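Local coordinates for protein Tube (Drosophila melanogaster, PDB 1D2Z) that recruits the kinase Pelle to the plasma membrane and activates it through death-domain binding in Toll receptor signalling, which sets embryonic dorsoventral polarity, at residues B[38-43]-B[54-59]. Sequence-based numbering, arbitrary orientation.
Sequences IIPKGM and LNFPAE
Phe-56 reaches Ile-38 with one edge of its ring. Phe-56 CE1 lies 3.3 Å from Ile-38 O, which sits in the ring plane, as in a weak CH...O contact. Ile-38 CB packs against Phe-56 CZ at 3.9 Å. Phe-56 CG is anti to its backbone N (chi1 -174°). This puts CG nearer the 38-43 segment than CB, and the rim atoms CE1 and CZ make the contact. Pro-40 CG comes 4.0 Å from Phe-56 CE1, and the two side chains cross at about a right angle. Pro-40 CB rests on Glu-59 CB at 3.8 Å. The proline thus touches side chains one helical turn apart. This is the death domain of Tube, a helical bundle; the loop after helix 31-38 packs on the short helix 56-59. Asn-55 N-caps that helix, its OD1 accepting from Ala-58 N at 3.1 Å. Helix 107-116 touches Pro-40 through Leu-113 and Met-43 through Val-109. A bend at chi2 (-55°) sets the Glu-59 carboxyl carbon CD. Glu-59 OE1 lies 3.5 Å from Met-43 CG, and these side chains also cross at about a right angle. Lys-62 salt-bridges OE1 and donates to Gly-42 O, linking both segments. Met-43 SD meets Leu-54 CD1 at 4.0 Å.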
# COMPACT_ATOMS: atom_id res chain seq x y z
N ILE B 38 0.27 -14.04 -3.14
CA ILE B 38 1.31 -14.55 -2.26
C ILE B 38 0.85 -15.33 -1.03
O ILE B 38 1.68 -15.75 -0.22
CB ILE B 38 2.30 -13.44 -1.83
CG1 ILE B 38 1.61 -12.44 -0.89
CG2 ILE B 38 2.85 -12.73 -3.07
CD1 ILE B 38 2.59 -11.65 -0.03
N ILE B 39 -0.46 -15.53 -0.89
CA ILE B 39 -0.99 -16.27 0.26
C ILE B 39 -0.47 -17.70 0.19
O ILE B 39 -0.82 -18.45 -0.73
CB ILE B 39 -2.53 -16.28 0.26
CG1 ILE B 39 -3.06 -14.87 0.55
CG2 ILE B 39 -3.07 -17.28 1.27
CD1 ILE B 39 -4.54 -14.69 0.25
N PRO B 40 0.40 -18.09 1.14
CA PRO B 40 0.98 -19.44 1.18
C PRO B 40 -0.09 -20.50 1.40
O PRO B 40 -1.11 -20.26 2.05
CB PRO B 40 1.93 -19.37 2.38
CG PRO B 40 2.27 -17.90 2.47
CD PRO B 40 0.92 -17.28 2.24
N LYS B 41 0.15 -21.67 0.83
CA LYS B 41 -0.78 -22.78 0.95
C LYS B 41 -0.46 -23.61 2.20
O LYS B 41 0.71 -23.74 2.58
CB LYS B 41 -0.68 -23.67 -0.30
CG LYS B 41 -1.60 -24.88 -0.29
CD LYS B 41 -1.28 -25.80 -1.45
CE LYS B 41 -1.95 -27.15 -1.30
NZ LYS B 41 -1.46 -28.13 -2.30
N GLY B 42 -1.50 -24.12 2.84
CA GLY B 42 -1.33 -24.96 4.01
C GLY B 42 -0.58 -24.41 5.20
O GLY B 42 0.27 -25.09 5.78
N MET B 43 -0.89 -23.17 5.59
CA MET B 43 -0.25 -22.56 6.75
C MET B 43 -0.93 -23.00 8.04
O MET B 43 -2.14 -23.24 8.06
CB MET B 43 -0.35 -21.04 6.69
CG MET B 43 0.54 -20.33 5.70
SD MET B 43 0.35 -18.55 5.92
CE MET B 43 -1.18 -18.26 5.02
N LEU B 54 5.41 -15.86 10.97
CA LEU B 54 5.15 -16.30 9.60
C LEU B 54 6.41 -16.17 8.76
O LEU B 54 6.72 -15.09 8.25
CB LEU B 54 3.99 -15.51 8.97
CG LEU B 54 3.26 -16.10 7.76
CD1 LEU B 54 2.05 -15.25 7.44
CD2 LEU B 54 4.15 -16.21 6.54
N ASN B 55 7.17 -17.26 8.66
CA ASN B 55 8.39 -17.28 7.85
C ASN B 55 7.90 -17.51 6.42
O ASN B 55 7.58 -18.64 6.05
CB ASN B 55 9.29 -18.43 8.29
CG ASN B 55 10.67 -18.38 7.64
OD1 ASN B 55 10.80 -18.16 6.44
ND2 ASN B 55 11.70 -18.60 8.44
N PHE B 56 7.81 -16.43 5.64
CA PHE B 56 7.33 -16.51 4.26
C PHE B 56 8.09 -17.50 3.37
O PHE B 56 7.47 -18.29 2.67
CB PHE B 56 7.31 -15.11 3.62
CG PHE B 56 6.69 -15.08 2.26
CD1 PHE B 56 5.32 -15.20 2.10
CD2 PHE B 56 7.49 -14.94 1.12
CE1 PHE B 56 4.74 -15.17 0.84
CE2 PHE B 56 6.92 -14.91 -0.14
CZ PHE B 56 5.54 -15.02 -0.28
N PRO B 57 9.44 -17.43 3.36
CA PRO B 57 10.21 -18.36 2.53
C PRO B 57 9.95 -19.82 2.91
O PRO B 57 9.83 -20.68 2.03
CB PRO B 57 11.66 -17.95 2.83
CG PRO B 57 11.53 -16.48 3.05
CD PRO B 57 10.32 -16.41 3.95
N ALA B 58 9.83 -20.10 4.20
CA ALA B 58 9.57 -21.47 4.65
C ALA B 58 8.15 -21.90 4.28
O ALA B 58 7.94 -23.01 3.78
CB ALA B 58 9.79 -21.58 6.15
N GLU B 59 7.18 -20.99 4.47
CA GLU B 59 5.78 -21.28 4.17
C GLU B 59 5.46 -21.54 2.70
O GLU B 59 4.59 -22.36 2.39
CB GLU B 59 4.87 -20.17 4.70
CG GLU B 59 4.77 -20.10 6.22
CD GLU B 59 4.34 -21.41 6.87
OE1 GLU B 59 3.47 -22.11 6.30
OE2 GLU B 59 4.88 -21.74 7.94